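Local coordinates for protein alkaline serine protease AL20 (Nesterenkonia abyssinica, PDB 3CP7) that probably hydrolyses peptide bonds in other proteins as a thermostable, trypsin-like serine protease of alkaline optimum, at residues T179-Y191 with P195-A207. Numbering follows the deposited sequence.
Sequences TGGAQNSTNSYGY and PNVMFGPYFGSGA
Tyr189 and Phe199 form an antiparallel hydrogen-bonded pair, with Phe199 N to Tyr189 O at 2.8 Å and Tyr189 N to Phe199 O at 3.2 Å. Ser188 N also donates to Phe199 O, at 2.9 Å, so this carbonyl takes two adjacent amides and Ser188 and Tyr189 face one residue in a classic beta bulge. Past this pair, water 2 joins Tyr191 N to Val197 O; at the other end of the contact, water 1 bridges Asn184 O and Phe203 N. Phe199 CB sits over one face of the Tyr189 ring, 3.6 Å from its centroid; the two rings lie nearly parallel but slid apart. Tyr189 is turned there by its chi1 of 72°, which places CG between the backbone N and carbonyl carbon. Tyr191 turns its edge to a face of the Phe199 ring in a T-shaped (edge-to-face) pair, centroids 4.9 Å apart. The pairing joins the two outermost strands of the C-terminal six-stranded sheet, consistent with closure of the second barrel of the chymotrypsin-like fold. From the bulge itself, Ser188 OG hydrogen-bonds Asp91, a member of a probable Ser-His-Asp catalytic triad with His41 and Ser169. Met198, bent at chi2 and chi3, crosses Asn187 at about a right angle, its SD near Asn187 CB; the Asn187 amide itself is held by Trp173 and Ser168. Toward helix 205-214, Ser185 OG donates to Pro201 O at 2.7 Å, and Pro201 CD touches Thr186 CG2, the two side chains meeting at a slant. Ser185 CA stands over the centre of the Phe203 ring in a CH-pi contact, 3.7 Å from the centroid, and Asn184 C lies over the same face, offset toward the rim. Replacing Phe203 with an alanine would probably leave a gap beneath the backbone of Asn184 and Ser185, which would lose the ring face they rest on.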
loop_
_atom_site.group_PDB
_atom_site.type_symbol
_atom_site.label_atom_id
_atom_site.label_comp_id
_atom_site.label_asym_id
_atom_site.label_seq_id
_atom_site.Cartn_x
_atom_site.Cartn_y
_atom_site.Cartn_z
ATOM N N THR A 179 -4.192 -16.545 -23.776
ATOM C CA THR A 179 -3.303 -15.980 -22.761
ATOM C C THR A 179 -2.605 -14.681 -23.168
ATOM O O THR A 179 -1.870 -14.103 -22.368
ATOM C CB THR A 179 -2.215 -16.990 -22.371
ATOM O OG1 THR A 179 -1.457 -17.337 -23.536
ATOM C CG2 THR A 179 -2.831 -18.252 -21.792
ATOM N N GLY A 180 -2.856 -14.210 -24.387
ATOM C CA GLY A 180 -2.075 -13.104 -24.951
ATOM C C GLY A 180 -2.635 -11.701 -24.808
ATOM O O GLY A 180 -1.934 -10.726 -25.076
ATOM N N GLY A 181 -3.897 -11.588 -24.390
ATOM C CA GLY A 181 -4.545 -10.286 -24.244
ATOM C C GLY A 181 -4.082 -9.504 -23.022
ATOM O O GLY A 181 -3.266 -9.988 -22.227
ATOM N N ALA A 182 -4.595 -8.287 -22.878
ATOM C CA ALA A 182 -4.278 -7.460 -21.715
ATOM C C ALA A 182 -4.961 -8.021 -20.473
ATOM O O ALA A 182 -6.134 -8.409 -20.518
ATOM C CB ALA A 182 -4.706 -6.008 -21.946
ATOM N N GLN A 183 -4.212 -8.074 -19.373
ATOM C CA GLN A 183 -4.817 -8.465 -18.108
ATOM C C GLN A 183 -5.744 -7.369 -17.611
ATOM O O GLN A 183 -5.389 -6.190 -17.626
ATOM C CB GLN A 183 -3.745 -8.764 -17.059
ATOM C CG GLN A 183 -4.373 -9.164 -15.726
ATOM C CD GLN A 183 -3.425 -9.846 -14.783
ATOM O OE1 GLN A 183 -2.239 -10.039 -15.084
ATOM N NE2 GLN A 183 -3.944 -10.238 -13.627
ATOM N N ASN A 184 -6.934 -7.758 -17.165
ATOM C CA ASN A 184 -7.921 -6.779 -16.760
ATOM C C ASN A 184 -8.751 -7.173 -15.526
ATOM O O ASN A 184 -9.707 -6.483 -15.163
ATOM C CB ASN A 184 -8.798 -6.424 -17.959
ATOM C CG ASN A 184 -9.742 -5.269 -17.690
ATOM O OD1 ASN A 184 -9.321 -4.140 -17.356
ATOM N ND2 ASN A 184 -11.030 -5.525 -17.876
ATOM N N SER A 185 -8.360 -8.272 -14.883
ATOM C CA SER A 185 -8.850 -8.609 -13.544
ATOM C C SER A 185 -8.028 -9.783 -13.036
ATOM O O SER A 185 -6.999 -10.160 -13.640
ATOM C CB SER A 185 -10.363 -8.905 -13.515
ATOM O OG SER A 185 -10.819 -9.024 -12.172
ATOM N N THR A 186 -8.490 -10.355 -11.934
ATOM C CA THR A 186 -7.807 -11.434 -11.276
ATOM C C THR A 186 -8.898 -12.353 -10.683
ATOM O O THR A 186 -9.984 -11.867 -10.320
ATOM C CB THR A 186 -6.916 -10.689 -10.256
ATOM O OG1 THR A 186 -5.514 -10.632 -10.608
ATOM C CG2 THR A 186 -7.386 -10.618 -8.779
ATOM N N ASN A 187 -8.644 -13.663 -10.629
ATOM C CA ASN A 187 -9.550 -14.560 -9.903
ATOM C C ASN A 187 -9.570 -14.178 -8.439
ATOM O O ASN A 187 -8.520 -14.159 -7.804
ATOM C CB ASN A 187 -9.098 -16.020 -9.994
ATOM C CG ASN A 187 -9.059 -16.541 -11.423
ATOM O OD1 ASN A 187 -9.922 -16.220 -12.249
ATOM N ND2 ASN A 187 -8.043 -17.353 -11.724
ATOM N N SER A 188 -10.749 -13.904 -7.887
ATOM C CA SER A 188 -10.834 -13.476 -6.495
ATOM C C SER A 188 -11.668 -14.372 -5.572
ATOM O O SER A 188 -11.174 -14.789 -4.520
ATOM C CB SER A 188 -11.299 -12.019 -6.421
ATOM O OG SER A 188 -11.682 -11.653 -5.104
ATOM N N TYR A 189 -12.908 -14.678 -5.951
ATOM C CA TYR A 189 -13.777 -15.417 -5.050
ATOM C C TYR A 189 -14.975 -15.989 -5.776
ATOM O O TYR A 189 -15.261 -15.611 -6.911
ATOM C CB TYR A 189 -14.247 -14.499 -3.903
ATOM C CG TYR A 189 -15.254 -13.456 -4.321
ATOM C CD1 TYR A 189 -14.851 -12.195 -4.751
ATOM C CD2 TYR A 189 -16.624 -13.724 -4.267
ATOM C CE1 TYR A 189 -15.779 -11.229 -5.141
ATOM C CE2 TYR A 189 -17.561 -12.783 -4.660
ATOM C CZ TYR A 189 -17.135 -11.523 -5.078
ATOM O OH TYR A 189 -18.044 -10.560 -5.477
ATOM N N GLY A 190 -15.658 -16.921 -5.110
ATOM C CA GLY A 190 -17.010 -17.315 -5.512
ATOM C C GLY A 190 -17.959 -17.150 -4.340
ATOM O O GLY A 190 -17.547 -16.758 -3.234
ATOM N N TYR A 191 -19.236 -17.439 -4.592
ATOM C CA TYR A 191 -20.224 -17.502 -3.526
ATOM C C TYR A 191 -20.623 -18.942 -3.282
ATOM O O TYR A 191 -20.757 -19.724 -4.221
ATOM C CB TYR A 191 -21.478 -16.711 -3.898
ATOM C CG TYR A 191 -21.269 -15.226 -4.029
ATOM C CD1 TYR A 191 -20.988 -14.436 -2.923
ATOM C CD2 TYR A 191 -21.409 -14.601 -5.267
ATOM C CE1 TYR A 191 -20.805 -13.053 -3.052
ATOM C CE2 TYR A 191 -21.233 -13.225 -5.408
ATOM C CZ TYR A 191 -20.919 -12.456 -4.294
ATOM O OH TYR A 191 -20.741 -11.092 -4.411
ATOM N N PRO A 195 -22.392 -22.243 -7.584
ATOM C CA PRO A 195 -21.281 -23.043 -8.108
ATOM C C PRO A 195 -20.807 -22.579 -9.483
ATOM O O PRO A 195 -21.587 -22.037 -10.271
ATOM C CB PRO A 195 -21.849 -24.467 -8.191
ATOM C CG PRO A 195 -23.310 -24.354 -7.966
ATOM C CD PRO A 195 -23.608 -23.039 -7.329
ATOM N N ASN A 196 -19.517 -22.776 -9.732
ATOM C CA ASN A 196 -18.937 -22.568 -11.063
ATOM C C ASN A 196 -19.060 -21.147 -11.630
ATOM O O ASN A 196 -19.201 -20.963 -12.844
ATOM C CB ASN A 196 -19.513 -23.581 -12.066
ATOM C CG ASN A 196 -19.221 -25.011 -11.676
ATOM O OD1 ASN A 196 -20.009 -25.913 -11.964
ATOM N ND2 ASN A 196 -18.108 -25.227 -11.000
ATOM N N VAL A 197 -19.013 -20.146 -10.754
ATOM C CA VAL A 197 -18.862 -18.759 -11.191
ATOM C C VAL A 197 -17.703 -18.146 -10.410
ATOM O O VAL A 197 -17.652 -18.230 -9.187
ATOM C CB VAL A 197 -20.165 -17.933 -11.022
ATOM C CG1 VAL A 197 -19.966 -16.491 -11.499
ATOM C CG2 VAL A 197 -21.315 -18.568 -11.809
ATOM N N MET A 198 -16.753 -17.564 -11.140
ATOM C CA MET A 198 -15.610 -16.882 -10.535
ATOM C C MET A 198 -15.798 -15.376 -10.625
ATOM O O MET A 198 -16.109 -14.843 -11.696
ATOM C CB MET A 198 -14.331 -17.261 -11.268
ATOM C CG MET A 198 -13.080 -16.544 -10.734
ATOM S SD MET A 198 -12.497 -17.217 -9.171
ATOM C CE MET A 198 -11.813 -18.775 -9.764
ATOM N N PHE A 199 -15.598 -14.689 -9.500
ATOM C CA PHE A 199 -15.657 -13.240 -9.476
ATOM C C PHE A 199 -14.277 -12.641 -9.419
ATOM O O PHE A 199 -13.366 -13.183 -8.782
ATOM C CB PHE A 199 -16.544 -12.743 -8.326
ATOM C CG PHE A 199 -17.975 -13.127 -8.512
ATOM C CD1 PHE A 199 -18.431 -14.362 -8.077
ATOM C CD2 PHE A 199 -18.847 -12.289 -9.199
ATOM C CE1 PHE A 199 -19.759 -14.756 -8.296
ATOM C CE2 PHE A 199 -20.179 -12.672 -9.430
ATOM C CZ PHE A 199 -20.629 -13.905 -8.982
ATOM N N GLY A 200 -14.143 -11.530 -10.126
ATOM C CA GLY A 200 -12.903 -10.781 -10.160
ATOM C C GLY A 200 -13.201 -9.312 -10.025
ATOM O O GLY A 200 -14.230 -8.836 -10.499
ATOM N N PRO A 201 -12.299 -8.567 -9.383
ATOM C CA PRO A 201 -12.571 -7.153 -9.144
ATOM C C PRO A 201 -12.477 -6.297 -10.400
ATOM O O PRO A 201 -11.723 -6.620 -11.332
ATOM C CB PRO A 201 -11.478 -6.755 -8.143
ATOM C CG PRO A 201 -10.327 -7.686 -8.492
ATOM C CD PRO A 201 -11.009 -8.993 -8.799
ATOM N N TYR A 202 -13.203 -5.188 -10.405
ATOM C CA TYR A 202 -13.087 -4.245 -11.506
ATOM C C TYR A 202 -11.720 -3.559 -11.462
ATOM O O TYR A 202 -11.309 -3.022 -10.426
ATOM C CB TYR A 202 -14.226 -3.214 -11.478
ATOM C CG TYR A 202 -14.179 -2.278 -12.659
ATOM C CD1 TYR A 202 -13.695 -0.980 -12.515
ATOM C CD2 TYR A 202 -14.581 -2.708 -13.924
ATOM C CE1 TYR A 202 -13.627 -0.124 -13.609
ATOM C CE2 TYR A 202 -14.511 -1.852 -15.023
ATOM C CZ TYR A 202 -14.044 -0.565 -14.847
ATOM O OH TYR A 202 -13.961 0.278 -15.933
ATOM N N PHE A 203 -11.014 -3.575 -12.588
ATOM C CA PHE A 203 -9.735 -2.868 -12.663
ATOM C C PHE A 203 -9.998 -1.413 -13.055
ATOM O O PHE A 203 -10.086 -1.074 -14.247
ATOM C CB PHE A 203 -8.785 -3.547 -13.656
ATOM C CG PHE A 203 -7.858 -4.584 -13.032
ATOM C CD1 PHE A 203 -8.159 -5.240 -11.823
ATOM C CD2 PHE A 203 -6.688 -4.930 -13.694
ATOM C CE1 PHE A 203 -7.266 -6.190 -11.275
ATOM C CE2 PHE A 203 -5.812 -5.898 -13.161
ATOM C CZ PHE A 203 -6.105 -6.521 -11.958
ATOM N N GLY A 204 -10.149 -0.569 -12.041
ATOM C CA GLY A 204 -10.412 0.846 -12.251
ATOM C C GLY A 204 -9.228 1.706 -11.870
ATOM O O GLY A 204 -8.084 1.259 -11.948
ATOM N N SER A 205 -9.497 2.921 -11.411
ATOM C CA SER A 205 -8.426 3.858 -11.078
ATOM C C SER A 205 -7.658 3.451 -9.821
ATOM O O SER A 205 -6.478 3.779 -9.680
ATOM C CB SER A 205 -8.965 5.271 -10.932
ATOM O OG SER A 205 -10.027 5.321 -9.997
ATOM N N GLY A 206 -8.318 2.741 -8.904
ATOM C CA GLY A 206 -7.623 2.221 -7.722
ATOM C C GLY A 206 -6.562 1.222 -8.140
ATOM O O GLY A 206 -5.383 1.332 -7.749
ATOM N N ALA A 207 -6.972 0.245 -8.947
ATOM C CA ALA A 207 -6.043 -0.754 -9.452
ATOM C C ALA A 207 -4.945 -0.095 -10.284
ATOM O O ALA A 207 -3.783 -0.470 -10.165
ATOM C CB ALA A 207 -6.774 -1.810 -10.244
HETATM O O HOH W 1 -12.149 -5.284 -14.680
HETATM O O HOH W 2 -19.709 -18.170 -7.247
#